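Local structure of sensory box/response regulator (Mycobacterium smegmatis, 5YRP) at residues A[10-15]-A[235-240]; A[51-56]-A[85-90]; A[60-65]-A[104-109]; A[186-191]-A[216-221]; A[204-209]-A[225-230]. The protein is an EAL-domain protein with a TIM-like barrel fold, part of a sensory box/response regulator, and holds a bound magnesium ion. One frame throughout, in Å; residues are numbered along the deposited sequence.

In the fold
All five contacts join strands, helices and loops of a single EAL barrel. Contact 1 joins strand 7-15 to helix 234-243, near the two ends of the chain, and the other four are nested inside the loop it closes. Contacts 2 and 3 share helix 52-73, lie about 16 Å apart between centres and cross along the chain. Contacts 4 and 5 are likewise crossed and about 16 Å apart: contact 4 packs helix 183-197 on the end of helix 209-218, and contact 5 joins the loops after strands 200-203 and 222-223. Contacts 3 and 4 are on opposite sides of the chain's centre. Residues of strand 7-15 in contact 1 also touch contacts 3, 4 and 5.

Contact 1. Residues A[10-15]-A[235-240]; sequences YLPEID and SEMQTL
Tyr-10 and Met-237 bring their CA atoms to 7.1 Å where strand 10-15 and helix segment 235-240 run in nearly the same direction, the segment axes 9.5 Å apart and inclined by 21°. The helix reaches the strand mainly through Met-237, present as selenomethionine. Its CG is anti to the backbone N (chi1 -179°), and bends at the next two torsions bring SE and CE against Pro-12. There CE lies 3.7 Å from Pro-12 CB and SE 4.1 Å from the same carbon. CE also sits beside Tyr-10 CB, but the modelled separation is too short to be trusted. Leu-240, one turn further along the helix, adds CD2 at 4.0 Å from Pro-12 CG, the two side chains crossing at about a right angle. No hydrogen bond links the segments. The Tyr-10 ring leads away from this helix and meets Trp-71 of helix 52-73 edge-to-face, and Trp-71 touches Met-237 as well. Leu-11 points away from the helix, its side chain about 7 Å from the magnesium ion. A C-terminal helix packed on the outside of the first barrel strand in this way belongs to the TIM-like barrel of EAL domains.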
# COMPACT_ATOMS: atom_id res chain seq x y z
N TYR A 10 -7.35 21.02 17.94
CA TYR A 10 -8.32 20.59 16.95
C TYR A 10 -8.00 21.07 15.55
O TYR A 10 -7.99 22.27 15.28
CB TYR A 10 -9.71 21.04 17.35
CG TYR A 10 -10.20 20.42 18.62
CD1 TYR A 10 -10.88 19.20 18.60
CD2 TYR A 10 -9.97 21.03 19.85
CE1 TYR A 10 -11.33 18.62 19.77
CE2 TYR A 10 -10.42 20.45 21.02
CZ TYR A 10 -11.10 19.24 20.98
OH TYR A 10 -11.55 18.66 22.14
N LEU A 11 -7.72 20.11 14.67
CA LEU A 11 -7.43 20.38 13.27
C LEU A 11 -8.72 20.23 12.47
O LEU A 11 -9.19 19.11 12.28
CB LEU A 11 -6.37 19.40 12.75
CG LEU A 11 -6.06 19.38 11.25
CD1 LEU A 11 -5.76 20.78 10.72
CD2 LEU A 11 -4.89 18.46 10.97
N PRO A 12 -9.30 21.36 12.02
CA PRO A 12 -10.59 21.25 11.35
C PRO A 12 -10.47 20.71 9.93
O PRO A 12 -9.45 20.90 9.25
CB PRO A 12 -11.10 22.68 11.33
CG PRO A 12 -9.89 23.52 11.33
CD PRO A 12 -8.83 22.75 12.07
N GLU A 13 -11.53 20.03 9.51
CA GLU A 13 -11.62 19.41 8.20
C GLU A 13 -12.72 20.09 7.41
O GLU A 13 -13.90 20.01 7.77
CB GLU A 13 -11.95 17.93 8.36
CG GLU A 13 -12.17 17.18 7.06
CD GLU A 13 -12.63 15.76 7.31
OE1 GLU A 13 -13.49 15.27 6.55
OE2 GLU A 13 -12.15 15.14 8.29
N ILE A 14 -12.34 20.76 6.33
CA ILE A 14 -13.28 21.59 5.60
C ILE A 14 -13.61 21.03 4.22
O ILE A 14 -12.86 20.24 3.65
CB ILE A 14 -12.76 23.03 5.46
CG1 ILE A 14 -11.53 23.09 4.55
CG2 ILE A 14 -12.42 23.61 6.83
CD1 ILE A 14 -11.27 24.49 4.02
N ASP A 15 -14.76 21.45 3.71
CA ASP A 15 -15.10 21.28 2.31
C ASP A 15 -14.39 22.38 1.54
O ASP A 15 -14.69 23.56 1.71
CB ASP A 15 -16.62 21.41 2.12
CG ASP A 15 -17.06 21.15 0.68
OD1 ASP A 15 -16.20 20.94 -0.20
OD2 ASP A 15 -18.28 21.17 0.44
N SER A 235 -11.93 26.26 22.31
CA SER A 235 -12.62 27.55 22.35
C SER A 235 -12.61 28.22 20.98
O SER A 235 -13.62 28.77 20.53
CB SER A 235 -11.96 28.47 23.37
OG SER A 235 -10.77 29.04 22.86
N GLU A 236 -11.45 28.19 20.34
CA GLU A 236 -11.28 28.77 19.01
C GLU A 236 -12.12 28.02 17.98
O GLU A 236 -12.66 28.63 17.05
CB GLU A 236 -9.80 28.75 18.61
CG GLU A 236 -8.89 29.60 19.49
CD GLU A 236 -7.41 29.43 19.16
OE1 GLU A 236 -6.94 28.27 19.05
OE2 GLU A 236 -6.70 30.45 19.03
N MSE A 237 -12.23 26.71 18.15
CA MSE A 237 -13.03 25.86 17.27
C MSE A 237 -14.49 26.21 17.39
O MSE A 237 -15.18 26.29 16.37
CB MSE A 237 -12.78 24.39 17.61
CG MSE A 237 -13.54 23.40 16.73
SE MSE A 237 -12.97 23.47 14.84
CE MSE A 237 -11.24 22.58 15.01
N GLN A 238 -14.96 26.42 18.61
CA GLN A 238 -16.34 26.89 18.84
C GLN A 238 -16.61 28.09 17.96
O GLN A 238 -17.55 28.10 17.17
CB GLN A 238 -16.56 27.30 20.29
CG GLN A 238 -17.12 26.23 21.20
CD GLN A 238 -17.70 26.81 22.48
OE1 GLN A 238 -17.13 27.73 23.07
NE2 GLN A 238 -18.85 26.29 22.91
N THR A 239 -15.77 29.10 18.13
CA THR A 239 -15.87 30.35 17.38
C THR A 239 -15.91 30.09 15.87
O THR A 239 -16.71 30.67 15.15
CB THR A 239 -14.69 31.28 17.75
OG1 THR A 239 -14.59 31.38 19.17
CG2 THR A 239 -14.88 32.68 17.16
N LEU A 240 -15.05 29.19 15.41
CA LEU A 240 -15.02 28.81 14.00
C LEU A 240 -16.29 28.08 13.58
O LEU A 240 -16.82 28.32 12.50
CB LEU A 240 -13.80 27.92 13.73
CG LEU A 240 -13.68 27.30 12.34
CD1 LEU A 240 -13.81 28.34 11.23
CD2 LEU A 240 -12.35 26.58 12.22

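Contact 2. Residues A[51-56]-A[85-90]; sequences NLAGEL and NVSPVQ
Gln-90 reaches Ala-53 and Gly-54 because its CG stands beside its own backbone N, anti to the carbonyl carbon (chi1 -48°), with the chain extended from there. In Val-89, CG1 is anti to the backbone N (chi1 -174°), which turns this methyl to Asn-51. The setting is a beta-alpha-beta unit of the EAL barrel: helix 52-73 connects strand 21-29 to its parallel neighbour 81-86, and the first turn of that helix meets the loop that follows strand 81-86. Asn-85 of this strand belongs to the magnesium site.

Gly-54 has no side chain, and its CA comes within 4.9 Å of Gln-90 CA. Gln-90 CG packs there, 3.7 Å from Gly-54 O. Val-89 CG1 comes up beside the oxygen end of the Asn-51 amide, 3.3 Å from OD1, the two side chains crossing at about a right angle. Ala-53 CB touches Ser-87 OG at 3.8 Å. Phe-96 of helix 96-106 packs on Gln-90 as well.

No hydrogen bond crosses between the segments. Gln-90 OE1 lies 3.5 Å from Ala-53 O, an approach of two oxygens without a bond. The bond that OE1 accepts comes from its own loop: Ser-87 N donates to Gln-90 OE1 over 3.0 Å with an N-H...O angle of 157°, approaching from above the amide plane.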
# COMPACT_ATOMS: atom_id res chain seq x y z
N ASN A 51 -0.86 0.86 28.65
CA ASN A 51 0.33 1.45 28.04
C ASN A 51 0.25 2.98 28.00
O ASN A 51 -0.79 3.57 28.31
CB ASN A 51 0.55 0.89 26.63
CG ASN A 51 1.05 -0.54 26.64
OD1 ASN A 51 0.29 -1.48 26.38
ND2 ASN A 51 2.33 -0.73 26.95
N LEU A 52 1.35 3.62 27.62
CA LEU A 52 1.45 5.08 27.61
C LEU A 52 0.39 5.69 26.69
O LEU A 52 -0.43 6.49 27.13
CB LEU A 52 2.84 5.53 27.16
CG LEU A 52 4.01 5.09 28.06
CD1 LEU A 52 5.35 5.41 27.41
CD2 LEU A 52 3.90 5.74 29.43
N ALA A 53 0.43 5.29 25.42
CA ALA A 53 -0.54 5.75 24.43
C ALA A 53 -1.94 5.22 24.73
O ALA A 53 -2.93 5.87 24.41
CB ALA A 53 -0.11 5.32 23.04
N GLY A 54 -2.00 4.03 25.33
CA GLY A 54 -3.26 3.41 25.73
C GLY A 54 -4.06 4.29 26.67
O GLY A 54 -5.27 4.47 26.50
N GLU A 55 -3.37 4.85 27.66
CA GLU A 55 -3.97 5.79 28.60
C GLU A 55 -4.28 7.13 27.93
O GLU A 55 -5.39 7.65 28.03
CB GLU A 55 -3.04 6.02 29.80
CG GLU A 55 -2.99 4.86 30.79
CD GLU A 55 -4.12 4.90 31.81
OE1 GLU A 55 -3.87 4.56 32.98
OE2 GLU A 55 -5.26 5.28 31.44
N LEU A 56 -3.27 7.67 27.24
CA LEU A 56 -3.36 8.97 26.57
C LEU A 56 -4.59 9.05 25.68
O LEU A 56 -5.45 9.90 25.86
CB LEU A 56 -2.10 9.23 25.73
CG LEU A 56 -2.04 10.52 24.89
CD1 LEU A 56 -2.16 11.77 25.75
CD2 LEU A 56 -0.76 10.58 24.07
N ASN A 85 -7.93 9.94 16.92
CA ASN A 85 -6.94 8.92 16.59
C ASN A 85 -6.92 7.84 17.65
O ASN A 85 -6.73 8.13 18.83
CB ASN A 85 -5.55 9.55 16.47
CG ASN A 85 -5.44 10.45 15.26
OD1 ASN A 85 -5.53 9.99 14.13
ND2 ASN A 85 -5.24 11.74 15.50
N VAL A 86 -7.12 6.60 17.22
CA VAL A 86 -7.09 5.46 18.12
C VAL A 86 -5.82 4.64 17.90
O VAL A 86 -5.51 4.24 16.77
CB VAL A 86 -8.34 4.58 17.96
CG1 VAL A 86 -8.28 3.36 18.86
CG2 VAL A 86 -9.58 5.39 18.29
N SER A 87 -5.09 4.41 18.98
CA SER A 87 -3.87 3.62 19.00
C SER A 87 -4.20 2.13 18.85
O SER A 87 -5.32 1.71 19.17
CB SER A 87 -3.12 3.87 20.32
OG SER A 87 -1.82 3.30 20.35
N PRO A 88 -3.24 1.31 18.35
CA PRO A 88 -3.50 -0.13 18.25
C PRO A 88 -3.72 -0.82 19.60
O PRO A 88 -4.41 -1.83 19.67
CB PRO A 88 -2.23 -0.67 17.57
CG PRO A 88 -1.19 0.36 17.84
CD PRO A 88 -1.93 1.66 17.78
N VAL A 89 -3.15 -0.24 20.66
CA VAL A 89 -3.24 -0.81 22.01
C VAL A 89 -4.63 -0.58 22.62
O VAL A 89 -5.18 -1.47 23.26
CB VAL A 89 -2.17 -0.23 22.96
CG1 VAL A 89 -2.19 -0.95 24.30
CG2 VAL A 89 -0.77 -0.32 22.35
N GLN A 90 -5.18 0.62 22.42
CA GLN A 90 -6.49 0.98 22.98
C GLN A 90 -7.56 0.09 22.36
O GLN A 90 -8.36 -0.53 23.06
CB GLN A 90 -6.86 2.44 22.69
CG GLN A 90 -5.79 3.48 22.97
CD GLN A 90 -6.12 4.82 22.34
OE1 GLN A 90 -5.25 5.47 21.76
NE2 GLN A 90 -7.38 5.24 22.45

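Contact 3. Residues A[60-65]-A[104-109]; sequences VLRTAC and MKEFGL
Arg-62 and Glu-106 form the charged, exposed part of a contact between two neighbouring helices of the EAL barrel's outer layer, 52-73 and 96-106, where the second helix ends and turns toward strand 114-119. The salt bridge runs from Arg-62 NH2 to Glu-106 OE1 at 2.7 Å. OE2 of Glu-106 lies near the same guanidinium, 2.9 Å from Arg-62 NH1, but the guanidinium and carboxylate planes are 57° apart, so the two groups do not meet as a flat pair. Both chains are extended to get there: Arg-62 from CG to NE, and Glu-106 with CG anti to the backbone N (chi1 -175°).

Aromatic packing comes next. Phe-107, the first residue beyond the helix, points CE2 of its ring at the stem of Arg-62, 4.0 Å from Arg-62 CG and 3.6 Å from Arg-62 O. Cys-65 C and Glu-106 CG lie over opposite faces of the ring, Glu-106 CG 4.1 Å from its plane and over its centre. The Glu-106 stem carries its carboxylate past that face to Arg-62.

The apolar packing is buried deeper. Cys-65 CB meets Phe-107 CD2 at 4.0 Å, while Ile-103 packs on the same cysteine. Phe-68 and Arg-72 of helix 52-73 touch Leu-109, whose CD1 is 3.5 Å from Cys-65 CB and 3.7 Å from Cys-65 SG.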
# COMPACT_ATOMS: atom_id res chain seq x y z
N VAL A 60 -7.88 11.27 25.76
CA VAL A 60 -8.25 12.11 24.62
C VAL A 60 -9.69 11.85 24.20
O VAL A 60 -10.48 12.79 24.08
CB VAL A 60 -7.32 11.85 23.41
CG1 VAL A 60 -7.91 12.41 22.12
CG2 VAL A 60 -5.94 12.44 23.67
N LEU A 61 -10.02 10.58 24.00
CA LEU A 61 -11.36 10.18 23.59
C LEU A 61 -12.43 10.79 24.49
O LEU A 61 -13.41 11.36 24.01
CB LEU A 61 -11.47 8.65 23.60
CG LEU A 61 -12.83 8.02 23.25
CD1 LEU A 61 -13.43 8.59 21.98
CD2 LEU A 61 -12.66 6.51 23.11
N ARG A 62 -12.22 10.68 25.79
CA ARG A 62 -13.15 11.22 26.79
C ARG A 62 -13.17 12.76 26.78
O ARG A 62 -14.25 13.38 26.81
CB ARG A 62 -12.77 10.71 28.19
CG ARG A 62 -13.83 10.95 29.26
CD ARG A 62 -13.39 10.43 30.61
NE ARG A 62 -14.44 10.53 31.62
CZ ARG A 62 -15.49 9.72 31.71
NH1 ARG A 62 -15.67 8.72 30.84
NH2 ARG A 62 -16.38 9.90 32.68
N THR A 63 -11.99 13.37 26.74
CA THR A 63 -11.87 14.83 26.76
C THR A 63 -12.39 15.46 25.46
O THR A 63 -13.04 16.51 25.48
CB THR A 63 -10.41 15.26 26.98
OG1 THR A 63 -9.86 14.51 28.08
CG2 THR A 63 -10.32 16.74 27.30
N ALA A 64 -12.10 14.81 24.33
CA ALA A 64 -12.56 15.29 23.03
C ALA A 64 -14.07 15.25 22.95
O ALA A 64 -14.70 16.23 22.57
CB ALA A 64 -11.95 14.45 21.91
N CYS A 65 -14.64 14.11 23.32
CA CYS A 65 -16.10 13.93 23.36
C CYS A 65 -16.77 14.90 24.32
O CYS A 65 -17.86 15.40 24.05
CB CYS A 65 -16.44 12.49 23.76
SG CYS A 65 -16.08 11.27 22.48
N MSE A 104 -20.11 8.05 24.82
CA MSE A 104 -21.08 8.82 24.04
C MSE A 104 -22.43 8.89 24.69
O MSE A 104 -23.15 9.88 24.54
CB MSE A 104 -21.21 8.18 22.67
CG MSE A 104 -19.91 8.36 21.90
SE MSE A 104 -20.16 7.73 20.05
CE MSE A 104 -21.27 9.21 19.40
N LYS A 105 -22.80 7.83 25.40
CA LYS A 105 -23.98 7.85 26.27
C LYS A 105 -23.83 8.97 27.29
O LYS A 105 -24.77 9.74 27.53
CB LYS A 105 -24.12 6.50 26.99
CG LYS A 105 -25.30 6.40 27.95
CD LYS A 105 -26.62 6.27 27.22
CE LYS A 105 -27.79 6.66 28.10
NZ LYS A 105 -29.05 6.79 27.30
N GLU A 106 -22.64 9.06 27.88
CA GLU A 106 -22.33 10.03 28.92
C GLU A 106 -22.49 11.48 28.45
O GLU A 106 -23.15 12.28 29.11
CB GLU A 106 -20.90 9.80 29.43
CG GLU A 106 -20.49 10.68 30.61
CD GLU A 106 -19.10 10.37 31.12
OE1 GLU A 106 -18.55 11.20 31.88
OE2 GLU A 106 -18.55 9.30 30.77
N PHE A 107 -21.88 11.80 27.31
CA PHE A 107 -21.87 13.17 26.78
C PHE A 107 -22.94 13.43 25.71
O PHE A 107 -22.85 14.40 24.95
CB PHE A 107 -20.48 13.51 26.24
CG PHE A 107 -19.39 13.40 27.26
CD1 PHE A 107 -19.30 14.32 28.30
CD2 PHE A 107 -18.45 12.38 27.19
CE1 PHE A 107 -18.30 14.22 29.25
CE2 PHE A 107 -17.45 12.28 28.13
CZ PHE A 107 -17.37 13.20 29.17
N GLY A 108 -23.95 12.56 25.66
CA GLY A 108 -25.10 12.74 24.78
C GLY A 108 -24.76 12.96 23.32
O GLY A 108 -25.43 13.73 22.63
N LEU A 109 -23.70 12.30 22.86
CA LEU A 109 -23.29 12.42 21.47
C LEU A 109 -24.10 11.44 20.63
O LEU A 109 -24.22 10.27 21.00
CB LEU A 109 -21.79 12.13 21.32
CG LEU A 109 -20.86 13.14 22.02
CD1 LEU A 109 -19.42 12.66 21.98
CD2 LEU A 109 -20.97 14.52 21.40

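Contact 4. Residues A[186-191]-A[216-221]; sequences IVRAVI and LRHGCY
Ile-191 and Arg-188 on helix 183-197 pack against the C-terminal end of helix 209-218, which closes in a Schellman motif with Gly-219 at positive phi (110°). The two helices are neighbours in the outer layer of the EAL barrel, and the chain after the motif leads into the last strand, 222-223. The nearest backbones are those of Arg-188 and His-218, with their CA atoms 6.7 Å apart.

Ile-191 carries the apolar part. Its CG1 lies beside the backbone N, anti to the carbonyl carbon (chi1 -72°), and from there CD1 reaches across to the helix end, 3.5 Å from His-218 O and 4.2 Å from His-218 CB. The other branch, CG2, is 3.9 Å from His-218 O, and CD1 also faces Cys-220 CB at 4.4 Å. Leu-201 of strand 200-203 touches both Ile-191 and Cys-220, which joins this packing to the sheet beneath.

On the solvent side Arg-188 bends at chi3 beside the His-218 ring. His-218 CE1 sits at the edge of the guanidinium, 4.1 Å from Arg-188 NE, with the two planes 62° apart, so this is no stack. Elsewhere on helix 183-197, Ala-189 packs on Leu-193 of the second subunit.

No hydrogen bond crosses the contact. Arg-188 NE is 4.3 Å from His-218 ND1, close enough that the positive guanidinium would tend to disfavour a protonated imidazole, though the model does not settle the protonation of the ring.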
# COMPACT_ATOMS: atom_id res chain seq x y z
N ILE A 186 -0.88 8.39 -7.41
CA ILE A 186 -1.20 7.72 -6.15
C ILE A 186 -2.49 8.29 -5.59
O ILE A 186 -3.36 7.55 -5.13
CB ILE A 186 -0.04 7.87 -5.13
CG1 ILE A 186 1.19 7.11 -5.65
CG2 ILE A 186 -0.46 7.32 -3.77
CD1 ILE A 186 2.47 7.41 -4.89
N VAL A 187 -2.61 9.61 -5.63
CA VAL A 187 -3.83 10.28 -5.22
C VAL A 187 -4.98 9.86 -6.14
O VAL A 187 -6.09 9.61 -5.67
CB VAL A 187 -3.65 11.81 -5.23
CG1 VAL A 187 -4.98 12.53 -5.02
CG2 VAL A 187 -2.66 12.24 -4.16
N ARG A 188 -4.71 9.78 -7.43
CA ARG A 188 -5.73 9.41 -8.41
C ARG A 188 -6.21 7.98 -8.15
O ARG A 188 -7.40 7.66 -8.30
CB ARG A 188 -5.22 9.56 -9.85
CG ARG A 188 -6.31 9.95 -10.84
CD ARG A 188 -5.87 9.82 -12.29
NE ARG A 188 -4.76 10.72 -12.64
CZ ARG A 188 -3.51 10.33 -12.93
NH1 ARG A 188 -3.16 9.05 -12.92
NH2 ARG A 188 -2.60 11.25 -13.23
N ALA A 189 -5.28 7.12 -7.74
CA ALA A 189 -5.59 5.73 -7.44
C ALA A 189 -6.49 5.59 -6.22
O ALA A 189 -7.59 5.04 -6.32
CB ALA A 189 -4.30 4.94 -7.23
N VAL A 190 -6.03 6.12 -5.09
CA VAL A 190 -6.76 5.99 -3.81
C VAL A 190 -8.21 6.50 -3.90
O VAL A 190 -9.10 5.95 -3.25
CB VAL A 190 -6.00 6.69 -2.65
CG1 VAL A 190 -5.93 8.20 -2.86
CG2 VAL A 190 -6.64 6.37 -1.30
N ILE A 191 -8.43 7.54 -4.70
CA ILE A 191 -9.78 8.07 -4.93
C ILE A 191 -10.68 6.99 -5.52
O ILE A 191 -11.79 6.76 -5.03
CB ILE A 191 -9.74 9.32 -5.84
CG1 ILE A 191 -9.15 10.50 -5.07
CG2 ILE A 191 -11.14 9.69 -6.33
CD1 ILE A 191 -8.67 11.63 -5.96
N LEU A 216 -9.49 18.81 -5.87
CA LEU A 216 -10.83 19.19 -6.29
C LEU A 216 -11.11 18.69 -7.71
O LEU A 216 -12.15 18.07 -7.96
CB LEU A 216 -11.00 20.72 -6.22
CG LEU A 216 -11.19 21.30 -4.82
CD1 LEU A 216 -10.92 22.80 -4.81
CD2 LEU A 216 -12.59 21.01 -4.28
N ARG A 217 -10.17 18.93 -8.61
CA ARG A 217 -10.30 18.51 -10.01
C ARG A 217 -10.39 17.00 -10.18
O ARG A 217 -11.08 16.51 -11.08
CB ARG A 217 -9.15 19.09 -10.85
CG ARG A 217 -9.32 20.57 -11.14
CD ARG A 217 -8.34 21.09 -12.17
NE ARG A 217 -7.04 21.42 -11.59
CZ ARG A 217 -6.11 22.17 -12.19
NH1 ARG A 217 -6.32 22.69 -13.40
NH2 ARG A 217 -4.96 22.40 -11.57
N HIS A 218 -9.70 16.25 -9.31
CA HIS A 218 -9.65 14.79 -9.41
C HIS A 218 -10.65 14.07 -8.51
O HIS A 218 -10.74 12.84 -8.54
CB HIS A 218 -8.23 14.30 -9.17
CG HIS A 218 -7.29 14.64 -10.28
ND1 HIS A 218 -7.29 13.97 -11.49
CD2 HIS A 218 -6.32 15.58 -10.37
CE1 HIS A 218 -6.36 14.48 -12.27
NE2 HIS A 218 -5.76 15.45 -11.62
N GLY A 219 -11.41 14.82 -7.71
CA GLY A 219 -12.60 14.29 -7.02
C GLY A 219 -12.54 14.12 -5.51
O GLY A 219 -13.22 13.25 -4.96
N CYS A 220 -11.75 14.94 -4.84
CA CYS A 220 -11.66 14.93 -3.38
C CYS A 220 -11.93 16.34 -2.86
O CYS A 220 -11.14 17.25 -3.09
CB CYS A 220 -10.27 14.46 -2.93
SG CYS A 220 -10.09 14.26 -1.14
N TYR A 221 -13.06 16.51 -2.17
CA TYR A 221 -13.48 17.83 -1.70
C TYR A 221 -13.19 18.07 -0.20
O TYR A 221 -12.97 19.22 0.20
CB TYR A 221 -14.96 18.09 -2.04
CG TYR A 221 -15.98 17.22 -1.33
CD1 TYR A 221 -16.49 17.58 -0.08
CD2 TYR A 221 -16.48 16.05 -1.93
CE1 TYR A 221 -17.44 16.79 0.57
CE2 TYR A 221 -17.43 15.26 -1.29
CZ TYR A 221 -17.90 15.64 -0.04
OH TYR A 221 -18.85 14.87 0.61

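Contact 5. Residues A[204-209]-A[225-230]; sequences EGVETE and GFLLSK
Leu-227 lies across the loop from Val-206 to Glu-209, and the contact joins two loops of the EAL barrel: the one after strand 200-203 and the one after the last strand, 222-223. CB of Leu-227 starts against the backbone, 3.3 Å from Val-206 O and 3.4 Å from Glu-207 O. CG, anti to the backbone N (chi1 -175°), stays over that second carbonyl. Beyond it the methyls part: CD1 lies 3.8 Å from Glu-207 O, while CD2 passes on to the start of helix 209-218, 3.3 Å from Glu-209 N and 4.0 Å from Glu-209 CB. Thr-208 N-caps this helix, its OG1 bonded to Ala-211 N, so the methyl rests just beside the cap.

Deeper in, Val-206 is the centre of an inverse gamma turn, and its CB is directed toward the other loop. Its CG1 packs obliquely on Leu-228 CD1, and Ala-223 of the last strand touches both residues. On the outer side, Glu-207 bends at chi2 and lies alongside Phe-226, both pointing the same way. The carboxylate stands almost perpendicular to the phenyl ring, and both oxygens converge on Phe-226 CD2, OE1 at 3.2 Å and near the ring plane.

No conventional hydrogen bond joins 204-209 to 225-230, although Val-206 is backbone-bonded to Gln-224 just before the second segment. Gly-225 makes a CA-H...O contact, its CA 3.5 Å from Val-206 O with an angle of 148° at the hydrogen.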
# COMPACT_ATOMS: atom_id res chain seq x y z
N GLU A 204 -5.37 14.88 3.92
CA GLU A 204 -4.63 15.55 4.99
C GLU A 204 -3.30 16.09 4.46
O GLU A 204 -2.75 15.58 3.49
CB GLU A 204 -4.41 14.61 6.19
CG GLU A 204 -3.78 13.28 5.84
CD GLU A 204 -3.39 12.48 7.07
OE1 GLU A 204 -4.24 12.27 7.97
OE2 GLU A 204 -2.22 12.05 7.13
N GLY A 205 -2.81 17.14 5.11
CA GLY A 205 -1.56 17.79 4.73
C GLY A 205 -1.65 18.67 3.50
O GLY A 205 -0.69 18.78 2.74
N VAL A 206 -2.80 19.32 3.30
CA VAL A 206 -3.00 20.23 2.18
C VAL A 206 -2.28 21.56 2.46
O VAL A 206 -2.86 22.49 3.02
CB VAL A 206 -4.49 20.48 1.90
CG1 VAL A 206 -4.68 21.47 0.76
CG2 VAL A 206 -5.18 19.17 1.56
N GLU A 207 -1.02 21.62 2.05
CA GLU A 207 -0.14 22.75 2.34
C GLU A 207 -0.28 23.86 1.30
O GLU A 207 -0.15 25.03 1.61
CB GLU A 207 1.31 22.29 2.38
CG GLU A 207 1.59 21.14 3.34
CD GLU A 207 1.54 21.55 4.80
OE1 GLU A 207 2.20 22.55 5.14
OE2 GLU A 207 0.85 20.87 5.59
N THR A 208 -0.51 23.47 0.05
CA THR A 208 -0.49 24.42 -1.06
C THR A 208 -1.80 24.39 -1.81
O THR A 208 -2.47 23.37 -1.88
CB THR A 208 0.63 24.08 -2.05
OG1 THR A 208 0.36 22.81 -2.66
CG2 THR A 208 1.98 24.02 -1.33
N GLU A 209 -2.16 25.54 -2.38
CA GLU A 209 -3.38 25.65 -3.20
C GLU A 209 -3.25 24.83 -4.48
O GLU A 209 -4.25 24.38 -5.04
CB GLU A 209 -3.74 27.11 -3.51
CG GLU A 209 -2.76 27.88 -4.39
CD GLU A 209 -1.67 28.59 -3.61
OE1 GLU A 209 -1.20 28.05 -2.58
OE2 GLU A 209 -1.27 29.70 -4.03
N GLY A 225 -5.44 20.86 6.44
CA GLY A 225 -4.13 21.42 6.12
C GLY A 225 -3.91 22.82 6.65
O GLY A 225 -4.86 23.55 6.93
N PHE A 226 -2.63 23.21 6.78
CA PHE A 226 -2.26 24.54 7.27
C PHE A 226 -2.84 25.65 6.38
O PHE A 226 -3.22 26.71 6.87
CB PHE A 226 -0.74 24.71 7.37
CG PHE A 226 -0.07 23.81 8.40
CD1 PHE A 226 -0.58 23.69 9.69
CD2 PHE A 226 1.10 23.12 8.08
CE1 PHE A 226 0.05 22.88 10.63
CE2 PHE A 226 1.73 22.31 9.02
CZ PHE A 226 1.20 22.19 10.30
N LEU A 227 -2.89 25.38 5.08
CA LEU A 227 -3.48 26.30 4.11
C LEU A 227 -4.97 26.52 4.36
O LEU A 227 -5.47 27.63 4.26
CB LEU A 227 -3.31 25.75 2.70
CG LEU A 227 -3.78 26.66 1.56
CD1 LEU A 227 -2.74 27.73 1.26
CD2 LEU A 227 -4.07 25.84 0.32
N LEU A 228 -5.67 25.43 4.67
CA LEU A 228 -7.11 25.46 4.90
C LEU A 228 -7.43 26.04 6.27
O LEU A 228 -8.21 26.98 6.40
CB LEU A 228 -7.68 24.04 4.79
CG LEU A 228 -7.85 23.46 3.37
CD1 LEU A 228 -6.64 23.70 2.48
CD2 LEU A 228 -8.16 21.98 3.45
N SER A 229 -6.81 25.46 7.29
CA SER A 229 -6.93 25.97 8.65
C SER A 229 -5.90 25.33 9.57
O SER A 229 -5.69 24.12 9.53
CB SER A 229 -8.32 25.71 9.20
OG SER A 229 -8.35 25.96 10.60
N LYS A 230 -5.30 26.15 10.43
CA LYS A 230 -4.31 25.68 11.39
C LYS A 230 -5.02 24.88 12.48
O LYS A 230 -6.24 25.02 12.65
CB LYS A 230 -3.57 26.86 12.05
CG LYS A 230 -3.05 27.94 11.10
CD LYS A 230 -1.85 27.49 10.29
CE LYS A 230 -1.46 28.52 9.24
NZ LYS A 230 -1.04 29.83 9.82